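Local coordinates for OBG-type G domain-containing protein (Pyrococcus horikoshii, PDB 2E87) that binds GDP and probably GTP through an Obg-type G domain, although its cellular role is unknown, at residues F32-R35 / K40-R43; P69-L74 / T90-M95; Y197-R202 / N233-Q238; G207-E210 / R215-I218; K303-K306 / N311-K314. All coordinates share one frame; numbering follows the deposited sequence.

Contact 1: F32-R35 / K40-R43; sequences FKPR and KKAR
Pro34 and Lys41 bring a loop against the beginning of the helix that follows it, and the touching is chiefly between aliphatic carbons. CA of Pro34 and CA of Lys41 lie only 4.7 Å apart. The proline ring and the lysine chain cross at roughly a right angle: ring atom CB of Pro34 comes to 3.6 Å from CD of Lys41, while CG of Pro34 sits 4.1 Å from CB of Lys41. Still closer carbon pairs in this spot are doubtful and say little about the true packing. Beyond CG, Lys41 runs out fully extended, which carries its chain past the proline and along the backbone of Arg35.

A second kind of approach is polar with non-polar. The carbonyl oxygen Arg35 O is 3.3 Å from CE of Lys41, whereas NZ of Lys41 stands off at 3.9 Å from that oxygen. Next to this, NZ of Lys40 approaches CB of Arg35 at 4.2 Å, and the guanidinium of Arg35 leads away.

The surroundings place the contact at the loop between helix 14-30 and helix 38-67 in the N-terminal helical domain, where Phe32 packs on Leu44 and Leu48. Across the two segments there is no hydrogen bond or salt bridge. With three basic residues gathered at the surface, the junction rests on methylene and proline carbons, and the lysine and arginine charges probably contribute little to its hold.

Contact 2: P69-L74 / T90-M95; sequences PGLSTL and TFHKAM. With SO4 (sulfate ion), chain B.
One face of the His92 imidazole is covered by Leu71, whose CD1 lies 4.1 Å from the ring centroid and 20° off its normal in a CH-pi contact. At the edge of the same ring, in its plane, is oxygen O2 of a sulfate ion, and His92 NE2 donates to it over 3.2 Å. The Phe91 ring meets Leu71 at a slant, its CD2 being 4.1 Å from CD2 of the leucine. All this belongs to the NOG1-type N-terminal helical domain, where the loop joining helix 38-67 to helix 76-86 makes a short 3-10 turn and leans on helix 88-117.

Leu71 straddles the two rings because its CG stands anti to the carbonyl carbon (chi1 -55°), which sends one methyl to the histidine and the other to the phenylalanine. Val82 of helix 76-86 also touches Leu71, and Phe91 continues onto Tyr149 and Leu150 of helix 144-156. With an alanine here, both methyls would be gone, which would probably open a gap beside Phe91 and take the cover from one face of His92.

The sulfate, probably taken up from the crystallisation liquor, bridges the two segments. Ser72 N bonds to its O4 at 3.0 Å, and Leu71 N reaches O2 weakly. A neighbouring anion would be expected to favour a protonated imidazole. The turn is itself clamped: Gly70 O accepts from Thr73 N at 2.9 Å and from Thr73 OG1 at 2.6 Å, the hydroxyl lying in the carbonyl plane.

Contact 3: Y197-R202 / N233-Q238; sequences YPFTTR and NEIEKQ
Between segments 197-202 and 233-238, the Phe199 ring meets Ile235 and Glu236 at the first turn of helix 234-241; further along that helix, Tyr197 OH bonds to Ala239 O. Asn233 occupies the N-cap position without a capping bond from its side chain; instead its backbone N gives a weak bond of 3.3 Å to OE2 of Glu236. Glu234 is engaged within the helix, in a weak salt bridge to Lys237. Ile235 is the first to touch: its CD1 lies in the plane of the Phe199 ring, at the edge, 3.5 Å from CZ, and its CG2 is 3.7 Å from the same atom.

Glu236 comes from above. Its CB sits over one face of the phenylalanine, 3.5 Å from the centroid and 21° off the normal, a close CH-pi contact. CG falls between the backbone N and the carbonyl carbon (chi1 43°), a position that bends the carboxylate back to the helix start while CB stays on the ring. The carboxylate plane stands at 72° to the ring, with OE1 3.5 Å from CD2 of Phe199. Finally, Gln238 hydrogen-bonds to Glu80 and Asp83 of helix 76-86, which also supplies Val84 against Phe199, so the helical domain joins in.

Phe199 is the third residue of a type II beta turn from Tyr197 to Thr200. By sequence and position the two segments probably correspond to the two switch regions of Ras-like GTPases, which change conformation with the bound nucleotide there.

Contact 4: G207-E210 / R215-I218; sequences GQFE and RYQI
A beta hairpin of the G domain sets Gly207-Glu210 antiparallel to Arg215-Ile218, the axes of these short segments approaching to 4.5 Å. Gly207 with Ile218 and Phe209 with Tyr216 form hydrogen-bonded pairs, each with two backbone bonds; Gly207 N to Ile218 O is the shortest, at 2.6 Å. Gln208 with Gln217, between them, and Glu210 with Arg215, beyond, are non-hydrogen-bonded pairs.

The side chains divide by face. Phe209, Tyr216 and Ile218 make the apolar one. The phenylalanine CG lies between the backbone N and the carbonyl carbon (chi1 79°), tipping the ring across the strands until CB of Tyr216 covers one of its faces, 4.0 Å from the centroid. The two aromatic planes are 22° apart but slid so far that they barely overlap. CD1 of Ile218 reaches the phenylalanine edge, 3.7 Å from CE2. Helix 323-350 packs on this face, and its Lys327 makes a cation-pi contact with Phe209.

On the other face OE2 of Glu210 meets the guanidinium edge of Arg215, 2.9 Å from NH1, a salt bridge with the flat groups turned by 71°. Such a hairpin, its second strand hydrogen-bonded to the parallel strand 169-173, is typical of Ras-like P-loop GTPase sheets.

Contact 5: K303-K306 / N311-K314; sequences KFVK and NPIK
CA of Lys306 and CA of Asn311 come within 5.7 Å, and CA of Val305 and CA of Pro312 stand 6.9 Å apart, as the chain leaves helix 295-307 and turns back into strand 313-314. This is the closing half of a beta-alpha-beta unit that starts with strand 283-287.

Val305 and Pro312 carry the contact. The two side chains lie alongside, running opposite ways, with CG1 of Val305 3.4 Å from CD of Pro312 and 3.8 Å from both CG and CB of that ring. The valine CG1 lies anti to its own nitrogen (chi1 174°), the setting that points this methyl at the proline. Val285 of strand 283-287 touches both residues, and Ile287 of the same strand adds to Pro312, so the pair is packed against strand 283-287.

Lys306 supplies the outer edge. Its extended chain crosses the proline at about a right angle, CG of Lys306 passing 4.1 Å from CD of Pro312, and its CE comes to 4.3 Å from ND2 of Asn311. NZ of Lys306 and NZ of Lys314 are 6.4 Å apart, and Glu302 makes a long, weak ion pair with each.

A glycine in place of Pro312 would remove the ring carbons, which is likely to leave Val305 CG1 without its partner and open a gap between the helix and the chain entering strand 313-314. The contact has no hydrogen bond across it; what joins the segments is exclusion of water from a valine and a proline, with Lys306 and its charge at the solvent-facing side.

How the contacts relate
Two domains divide the five contacts. Contacts 1 and 2 lie in the N-terminal helical domain, contacts 3, 4 and 5 in the G domain, and between the farthest two, 1 and 5, the centres are about 86 Å apart. Contacts 1 and 3 are surface ones, 2 and 4 are buried and 5 is partly so. Contacts 4 and 5 reach the same sheet, but 4 is held by paired strands and a salt bridge, whereas 5 relies on apolar packing. Along the chain contact 4 nests inside the loop that contact 3 closes. Helix 76-86 reaches both contact 2 and contact 3, linking the helical domain with the G domain.

Contact 1: F32-R35 / K40-R43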
# COMPACT_ATOMS: atom_id res chain seq x y z
N PHE A 32 -18.65 -40.12 12.96
CA PHE A 32 -19.28 -39.70 14.21
C PHE A 32 -20.05 -40.91 14.71
O PHE A 32 -20.62 -41.65 13.91
CB PHE A 32 -20.23 -38.54 13.92
CG PHE A 32 -20.96 -38.01 15.14
CD1 PHE A 32 -20.26 -37.62 16.28
CD2 PHE A 32 -22.34 -37.85 15.12
CE1 PHE A 32 -20.93 -37.09 17.38
CE2 PHE A 32 -23.01 -37.31 16.21
CZ PHE A 32 -22.31 -36.93 17.34
N LYS A 33 -20.06 -41.12 16.02
CA LYS A 33 -20.76 -42.26 16.62
C LYS A 33 -22.00 -41.82 17.40
O LYS A 33 -21.97 -41.76 18.63
CB LYS A 33 -19.83 -43.02 17.57
CG LYS A 33 -18.42 -43.26 17.05
CD LYS A 33 -18.41 -44.12 15.81
CE LYS A 33 -16.98 -44.32 15.31
NZ LYS A 33 -16.91 -45.11 14.05
N PRO A 34 -23.10 -41.50 16.70
CA PRO A 34 -24.35 -41.06 17.33
C PRO A 34 -24.70 -41.88 18.58
O PRO A 34 -24.20 -42.99 18.76
CB PRO A 34 -25.36 -41.23 16.21
CG PRO A 34 -24.56 -40.89 15.01
CD PRO A 34 -23.27 -41.64 15.25
N ARG A 35 -25.59 -41.35 19.42
CA ARG A 35 -25.97 -41.97 20.69
C ARG A 35 -26.99 -43.12 20.75
O ARG A 35 -26.60 -44.28 20.82
CB ARG A 35 -26.40 -40.88 21.67
CG ARG A 35 -26.40 -41.32 23.12
CD ARG A 35 -25.05 -41.91 23.52
NE ARG A 35 -24.98 -42.17 24.96
CZ ARG A 35 -23.95 -42.73 25.58
NH1 ARG A 35 -22.87 -43.11 24.89
NH2 ARG A 35 -23.99 -42.93 26.89
N LYS A 40 -32.77 -40.04 16.85
CA LYS A 40 -31.88 -39.21 17.65
C LYS A 40 -30.50 -39.16 17.00
O LYS A 40 -29.85 -38.12 16.99
CB LYS A 40 -31.77 -39.79 19.07
CG LYS A 40 -31.06 -38.88 20.07
CD LYS A 40 -30.86 -39.57 21.42
CE LYS A 40 -30.47 -38.57 22.52
NZ LYS A 40 -29.25 -37.78 22.21
N LYS A 41 -30.08 -40.30 16.44
CA LYS A 41 -28.78 -40.43 15.78
C LYS A 41 -28.68 -39.61 14.51
O LYS A 41 -27.67 -38.97 14.25
CB LYS A 41 -28.47 -41.90 15.49
CG LYS A 41 -28.14 -42.71 16.73
CD LYS A 41 -27.60 -44.10 16.40
CE LYS A 41 -27.16 -44.82 17.66
NZ LYS A 41 -26.82 -46.26 17.43
N ALA A 42 -29.73 -39.64 13.70
CA ALA A 42 -29.76 -38.86 12.48
C ALA A 42 -29.75 -37.38 12.88
O ALA A 42 -29.01 -36.57 12.30
CB ALA A 42 -31.02 -39.19 11.68
N ARG A 43 -30.55 -37.05 13.89
CA ARG A 43 -30.66 -35.69 14.39
C ARG A 43 -29.33 -35.13 14.90
O ARG A 43 -29.03 -33.95 14.69
CB ARG A 43 -31.73 -35.64 15.49
CG ARG A 43 -31.94 -34.26 16.14
CD ARG A 43 -33.22 -34.21 16.97
NE ARG A 43 -33.20 -35.10 18.13
CZ ARG A 43 -34.24 -35.83 18.54
NH1 ARG A 43 -35.40 -35.77 17.88
NH2 ARG A 43 -34.13 -36.62 19.59

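Contact 2: P69-L74 / T90-M95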
# COMPACT_ATOMS: atom_id res chain seq x y z
N PRO A 69 -4.48 -6.18 6.55
CA PRO A 69 -4.44 -4.97 7.39
C PRO A 69 -5.62 -4.04 7.12
O PRO A 69 -6.06 -3.89 5.97
CB PRO A 69 -3.12 -4.34 6.99
CG PRO A 69 -3.09 -4.62 5.50
CD PRO A 69 -3.47 -6.09 5.47
N GLY A 70 -6.14 -3.42 8.17
CA GLY A 70 -7.21 -2.47 7.98
C GLY A 70 -6.56 -1.29 7.28
O GLY A 70 -5.48 -0.85 7.68
N LEU A 71 -7.17 -0.77 6.23
CA LEU A 71 -6.58 0.34 5.51
C LEU A 71 -6.27 1.55 6.41
O LEU A 71 -5.26 2.22 6.21
CB LEU A 71 -7.49 0.76 4.35
CG LEU A 71 -7.90 -0.32 3.33
CD1 LEU A 71 -8.61 0.36 2.16
CD2 LEU A 71 -6.70 -1.09 2.81
N SER A 72 -7.12 1.81 7.40
CA SER A 72 -6.91 2.94 8.30
C SER A 72 -5.64 2.81 9.14
O SER A 72 -5.16 3.79 9.67
CB SER A 72 -8.12 3.11 9.22
OG SER A 72 -8.20 2.02 10.13
N THR A 73 -5.12 1.59 9.26
CA THR A 73 -3.90 1.33 10.02
C THR A 73 -2.64 1.53 9.17
O THR A 73 -1.52 1.44 9.67
CB THR A 73 -3.86 -0.11 10.57
OG1 THR A 73 -3.58 -1.03 9.49
CG2 THR A 73 -5.20 -0.48 11.21
N LEU A 74 -2.82 1.81 7.89
CA LEU A 74 -1.68 1.99 7.00
C LEU A 74 -1.19 3.42 6.93
O LEU A 74 -1.94 4.36 7.19
CB LEU A 74 -2.04 1.53 5.59
CG LEU A 74 -2.35 0.04 5.43
CD1 LEU A 74 -2.53 -0.33 3.99
CD2 LEU A 74 -1.22 -0.77 6.03
N THR A 90 -14.15 0.34 -2.80
CA THR A 90 -14.49 -1.00 -3.25
C THR A 90 -13.90 -2.04 -2.30
O THR A 90 -14.55 -3.03 -1.95
CB THR A 90 -13.94 -1.26 -4.67
OG1 THR A 90 -14.54 -0.33 -5.58
CG2 THR A 90 -14.26 -2.68 -5.14
N PHE A 91 -12.66 -1.80 -1.86
CA PHE A 91 -12.01 -2.73 -0.95
C PHE A 91 -12.77 -2.83 0.36
O PHE A 91 -13.07 -3.93 0.82
CB PHE A 91 -10.57 -2.28 -0.68
CG PHE A 91 -9.66 -3.40 -0.26
CD1 PHE A 91 -9.11 -4.26 -1.19
CD2 PHE A 91 -9.39 -3.61 1.09
CE1 PHE A 91 -8.31 -5.32 -0.80
CE2 PHE A 91 -8.59 -4.66 1.50
CZ PHE A 91 -8.05 -5.52 0.56
N HIS A 92 -13.09 -1.69 0.97
CA HIS A 92 -13.80 -1.68 2.23
C HIS A 92 -15.12 -2.42 2.14
O HIS A 92 -15.48 -3.15 3.07
CB HIS A 92 -14.07 -0.24 2.70
CG HIS A 92 -12.98 0.33 3.55
ND1 HIS A 92 -12.72 1.68 3.63
CD2 HIS A 92 -12.09 -0.27 4.38
CE1 HIS A 92 -11.72 1.89 4.47
NE2 HIS A 92 -11.32 0.72 4.93
N LYS A 93 -15.82 -2.24 1.03
CA LYS A 93 -17.11 -2.87 0.83
C LYS A 93 -17.03 -4.36 0.59
O LYS A 93 -17.90 -5.10 1.04
CB LYS A 93 -17.85 -2.19 -0.32
CG LYS A 93 -18.40 -0.85 0.09
CD LYS A 93 -19.02 -0.10 -1.07
CE LYS A 93 -19.50 1.26 -0.57
NZ LYS A 93 -19.98 2.12 -1.67
N ALA A 94 -15.99 -4.79 -0.11
CA ALA A 94 -15.82 -6.20 -0.37
C ALA A 94 -15.58 -6.86 0.99
O ALA A 94 -16.22 -7.86 1.33
CB ALA A 94 -14.64 -6.43 -1.29
N MSE A 95 -14.68 -6.27 1.78
CA MSE A 95 -14.39 -6.81 3.10
C MSE A 95 -15.64 -6.85 3.94
O MSE A 95 -15.89 -7.83 4.64
CB MSE A 95 -13.32 -5.98 3.79
CG MSE A 95 -11.94 -6.09 3.17
SE MSE A 95 -11.18 -7.88 3.25
CE MSE A 95 -10.59 -7.86 5.11
S SO4 B . -10.02 -0.31 8.41
O1 SO4 B . -8.86 -0.60 9.36
O2 SO4 B . -9.92 -1.13 7.10
O3 SO4 B . -11.28 -0.74 9.17
O4 SO4 B . -9.98 1.15 8.01

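Contact 3: Y197-R202 / N233-Q238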
# COMPACT_ATOMS: atom_id res chain seq x y z
N TYR A 197 6.38 1.43 -9.02
CA TYR A 197 5.52 2.57 -8.74
C TYR A 197 4.43 2.69 -9.78
O TYR A 197 4.69 2.66 -10.99
CB TYR A 197 6.33 3.85 -8.68
CG TYR A 197 5.66 4.91 -7.85
CD1 TYR A 197 6.03 5.13 -6.52
CD2 TYR A 197 4.63 5.68 -8.40
CE1 TYR A 197 5.38 6.10 -5.75
CE2 TYR A 197 3.99 6.65 -7.65
CZ TYR A 197 4.37 6.86 -6.33
OH TYR A 197 3.74 7.87 -5.64
N PRO A 198 3.17 2.82 -9.34
CA PRO A 198 2.03 2.95 -10.25
C PRO A 198 2.25 4.03 -11.32
O PRO A 198 2.68 5.14 -11.01
CB PRO A 198 0.89 3.28 -9.31
CG PRO A 198 1.26 2.49 -8.08
CD PRO A 198 2.72 2.81 -7.93
N PHE A 199 1.96 3.69 -12.57
CA PHE A 199 2.09 4.61 -13.71
C PHE A 199 3.52 4.95 -14.13
O PHE A 199 3.76 5.99 -14.76
CB PHE A 199 1.32 5.91 -13.44
CG PHE A 199 -0.15 5.70 -13.22
CD1 PHE A 199 -0.63 5.35 -11.97
CD2 PHE A 199 -1.04 5.76 -14.28
CE1 PHE A 199 -1.97 5.06 -11.77
CE2 PHE A 199 -2.38 5.47 -14.10
CZ PHE A 199 -2.85 5.12 -12.84
N THR A 200 4.47 4.10 -13.79
CA THR A 200 5.84 4.35 -14.21
C THR A 200 6.23 3.17 -15.08
O THR A 200 5.70 2.06 -14.93
CB THR A 200 6.85 4.46 -13.04
OG1 THR A 200 6.95 3.20 -12.36
CG2 THR A 200 6.44 5.57 -12.07
N THR A 201 7.15 3.43 -15.99
CA THR A 201 7.63 2.43 -16.91
C THR A 201 8.50 1.40 -16.20
O THR A 201 8.15 0.22 -16.13
CB THR A 201 8.45 3.09 -18.05
OG1 THR A 201 9.46 3.94 -17.49
CG2 THR A 201 7.53 3.94 -18.94
N ARG A 202 9.61 1.86 -15.63
CA ARG A 202 10.54 0.96 -14.96
C ARG A 202 10.72 1.21 -13.47
O ARG A 202 11.73 0.81 -12.89
CB ARG A 202 11.89 1.07 -15.67
CG ARG A 202 11.77 1.15 -17.18
CD ARG A 202 12.96 1.82 -17.83
NE ARG A 202 12.63 2.28 -19.17
CZ ARG A 202 12.25 1.49 -20.17
NH1 ARG A 202 12.17 0.17 -19.98
NH2 ARG A 202 11.95 2.00 -21.35
N ASN A 233 -4.31 12.12 -15.98
CA ASN A 233 -5.59 11.55 -15.53
C ASN A 233 -5.69 11.86 -14.05
O ASN A 233 -4.67 12.04 -13.39
CB ASN A 233 -5.60 10.04 -15.68
CG ASN A 233 -5.30 9.59 -17.09
OD1 ASN A 233 -4.36 10.07 -17.72
ND2 ASN A 233 -6.11 8.66 -17.59
N GLU A 234 -6.91 11.91 -13.52
CA GLU A 234 -7.07 12.21 -12.10
C GLU A 234 -6.49 11.09 -11.23
O GLU A 234 -6.11 11.32 -10.08
CB GLU A 234 -8.55 12.44 -11.76
CG GLU A 234 -9.06 13.82 -12.15
CD GLU A 234 -8.42 14.94 -11.32
OE1 GLU A 234 -8.73 15.04 -10.12
OE2 GLU A 234 -7.62 15.72 -11.88
N ILE A 235 -6.39 9.89 -11.80
CA ILE A 235 -5.86 8.76 -11.07
C ILE A 235 -4.32 8.80 -10.98
O ILE A 235 -3.75 8.76 -9.89
CB ILE A 235 -6.33 7.43 -11.70
CG1 ILE A 235 -5.86 6.26 -10.85
CG2 ILE A 235 -5.82 7.33 -13.14
CD1 ILE A 235 -6.08 4.90 -11.50
N GLU A 236 -3.64 8.88 -12.13
CA GLU A 236 -2.18 8.92 -12.11
C GLU A 236 -1.75 10.16 -11.37
O GLU A 236 -0.67 10.23 -10.80
CB GLU A 236 -1.62 8.90 -13.53
CG GLU A 236 -2.34 9.80 -14.50
CD GLU A 236 -1.94 9.51 -15.93
OE1 GLU A 236 -2.08 8.34 -16.35
OE2 GLU A 236 -1.51 10.45 -16.63
N LYS A 237 -2.63 11.14 -11.34
CA LYS A 237 -2.38 12.38 -10.64
C LYS A 237 -2.39 12.08 -9.13
O LYS A 237 -1.57 12.61 -8.37
CB LYS A 237 -3.48 13.37 -11.00
CG LYS A 237 -3.18 14.83 -10.87
CD LYS A 237 -4.21 15.59 -11.72
CE LYS A 237 -3.96 17.08 -11.79
NZ LYS A 237 -4.94 17.74 -12.71
N GLN A 238 -3.32 11.23 -8.71
CA GLN A 238 -3.43 10.86 -7.31
C GLN A 238 -2.19 10.05 -6.92
O GLN A 238 -1.68 10.18 -5.81
CB GLN A 238 -4.70 10.03 -7.08
CG GLN A 238 -5.09 9.80 -5.61
CD GLN A 238 -6.08 8.64 -5.42
OE1 GLN A 238 -6.60 8.10 -6.40
NE2 GLN A 238 -6.34 8.26 -4.17

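Contact 4: G207-E210 / R215-I218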
# COMPACT_ATOMS: atom_id res chain seq x y z
N GLY A 207 17.42 4.96 -2.64
CA GLY A 207 18.70 4.80 -1.99
C GLY A 207 18.65 5.24 -0.55
O GLY A 207 17.61 5.65 -0.04
N GLN A 208 19.80 5.19 0.09
CA GLN A 208 19.93 5.58 1.48
C GLN A 208 21.34 6.01 1.76
O GLN A 208 22.29 5.48 1.20
CB GLN A 208 19.62 4.39 2.39
CG GLN A 208 18.23 4.34 3.00
CD GLN A 208 18.12 3.27 4.09
OE1 GLN A 208 19.00 3.15 4.96
NE2 GLN A 208 17.03 2.50 4.06
N PHE A 209 21.49 7.01 2.63
CA PHE A 209 22.82 7.40 3.04
C PHE A 209 22.72 7.62 4.54
O PHE A 209 21.72 8.11 5.05
CB PHE A 209 23.33 8.62 2.27
CG PHE A 209 22.80 9.92 2.73
CD1 PHE A 209 23.29 10.52 3.88
CD2 PHE A 209 21.88 10.61 1.96
CE1 PHE A 209 22.87 11.78 4.25
CE2 PHE A 209 21.45 11.87 2.33
CZ PHE A 209 21.95 12.45 3.48
N GLU A 210 23.75 7.18 5.25
CA GLU A 210 23.75 7.29 6.69
C GLU A 210 24.64 8.42 7.19
O GLU A 210 25.70 8.67 6.65
CB GLU A 210 24.20 5.95 7.27
CG GLU A 210 24.09 5.81 8.79
CD GLU A 210 24.31 4.38 9.28
OE1 GLU A 210 25.38 3.80 8.98
OE2 GLU A 210 23.41 3.83 9.96
N ARG A 215 19.47 7.41 9.27
CA ARG A 215 19.37 7.04 7.88
C ARG A 215 18.47 8.00 7.14
O ARG A 215 17.47 8.48 7.69
CB ARG A 215 18.86 5.60 7.76
CG ARG A 215 19.82 4.58 8.36
CD ARG A 215 19.09 3.34 8.85
NE ARG A 215 19.38 2.15 8.06
CZ ARG A 215 20.57 1.55 8.01
NH1 ARG A 215 21.59 2.02 8.71
NH2 ARG A 215 20.74 0.48 7.25
N TYR A 216 18.85 8.33 5.91
CA TYR A 216 18.06 9.23 5.07
C TYR A 216 17.74 8.51 3.79
O TYR A 216 18.63 7.98 3.12
CB TYR A 216 18.82 10.51 4.76
CG TYR A 216 19.10 11.33 5.97
CD1 TYR A 216 20.24 11.09 6.73
CD2 TYR A 216 18.21 12.30 6.41
CE1 TYR A 216 20.49 11.81 7.89
CE2 TYR A 216 18.45 13.02 7.56
CZ TYR A 216 19.59 12.76 8.30
OH TYR A 216 19.84 13.45 9.47
N GLN A 217 16.46 8.47 3.44
CA GLN A 217 16.05 7.80 2.22
C GLN A 217 16.04 8.79 1.03
O GLN A 217 15.60 9.92 1.15
CB GLN A 217 14.67 7.18 2.41
CG GLN A 217 14.26 6.25 1.29
CD GLN A 217 12.93 5.58 1.54
OE1 GLN A 217 11.91 6.24 1.72
NE2 GLN A 217 12.94 4.25 1.55
N ILE A 218 16.53 8.34 -0.12
CA ILE A 218 16.57 9.17 -1.32
C ILE A 218 15.87 8.45 -2.48
O ILE A 218 16.17 7.29 -2.76
CB ILE A 218 18.03 9.45 -1.81
CG1 ILE A 218 18.96 9.77 -0.63
CG2 ILE A 218 18.02 10.61 -2.79
CD1 ILE A 218 18.61 11.03 0.14

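Contact 5: K303-K306 / N311-K314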
# COMPACT_ATOMS: atom_id res chain seq x y z
N LYS A 303 18.75 34.04 -10.57
CA LYS A 303 17.89 35.21 -10.43
C LYS A 303 16.49 34.71 -10.11
O LYS A 303 15.96 34.95 -9.03
CB LYS A 303 17.89 36.01 -11.73
CG LYS A 303 17.46 37.47 -11.58
CD LYS A 303 17.82 38.26 -12.84
CE LYS A 303 17.67 39.77 -12.65
NZ LYS A 303 18.23 40.55 -13.80
N PHE A 304 15.90 33.98 -11.06
CA PHE A 304 14.57 33.42 -10.90
C PHE A 304 14.38 32.70 -9.57
O PHE A 304 13.40 32.93 -8.86
CB PHE A 304 14.29 32.42 -12.03
CG PHE A 304 13.10 31.55 -11.78
CD1 PHE A 304 11.81 32.05 -11.91
CD2 PHE A 304 13.26 30.23 -11.40
CE1 PHE A 304 10.70 31.24 -11.67
CE2 PHE A 304 12.16 29.41 -11.15
CZ PHE A 304 10.88 29.92 -11.28
N VAL A 305 15.33 31.83 -9.24
CA VAL A 305 15.27 31.06 -8.01
C VAL A 305 15.23 31.93 -6.77
O VAL A 305 14.32 31.81 -5.95
CB VAL A 305 16.46 30.09 -7.88
CG1 VAL A 305 16.44 29.43 -6.51
CG2 VAL A 305 16.39 29.05 -8.97
N LYS A 306 16.22 32.79 -6.62
CA LYS A 306 16.27 33.66 -5.46
C LYS A 306 15.00 34.51 -5.35
O LYS A 306 14.59 34.87 -4.25
CB LYS A 306 17.53 34.52 -5.49
CG LYS A 306 18.79 33.68 -5.27
CD LYS A 306 20.08 34.43 -5.48
CE LYS A 306 21.28 33.51 -5.24
NZ LYS A 306 22.60 34.14 -5.55
N ASN A 311 17.48 29.65 -1.96
CA ASN A 311 18.91 29.80 -2.15
C ASN A 311 19.40 28.49 -2.75
O ASN A 311 19.58 27.49 -2.04
CB ASN A 311 19.58 30.09 -0.80
CG ASN A 311 20.99 30.65 -0.94
OD1 ASN A 311 21.57 31.15 0.03
ND2 ASN A 311 21.55 30.56 -2.15
N PRO A 312 19.62 28.47 -4.07
CA PRO A 312 20.08 27.29 -4.80
C PRO A 312 21.53 26.91 -4.55
O PRO A 312 22.34 27.72 -4.10
CB PRO A 312 19.84 27.68 -6.25
CG PRO A 312 20.17 29.14 -6.24
CD PRO A 312 19.47 29.62 -4.98
N ILE A 313 21.84 25.65 -4.84
CA ILE A 313 23.18 25.13 -4.69
C ILE A 313 23.67 24.72 -6.08
O ILE A 313 23.03 23.91 -6.76
CB ILE A 313 23.19 23.88 -3.79
CG1 ILE A 313 22.68 24.25 -2.40
CG2 ILE A 313 24.59 23.29 -3.75
CD1 ILE A 313 22.59 23.07 -1.45
N LYS A 314 24.79 25.29 -6.51
CA LYS A 314 25.37 24.96 -7.81
C LYS A 314 26.13 23.63 -7.68
O LYS A 314 26.87 23.43 -6.71
CB LYS A 314 26.28 26.10 -8.25
CG LYS A 314 25.48 27.35 -8.60
CD LYS A 314 26.34 28.62 -8.77
CE LYS A 314 26.71 29.26 -7.42
NZ LYS A 314 27.48 30.54 -7.58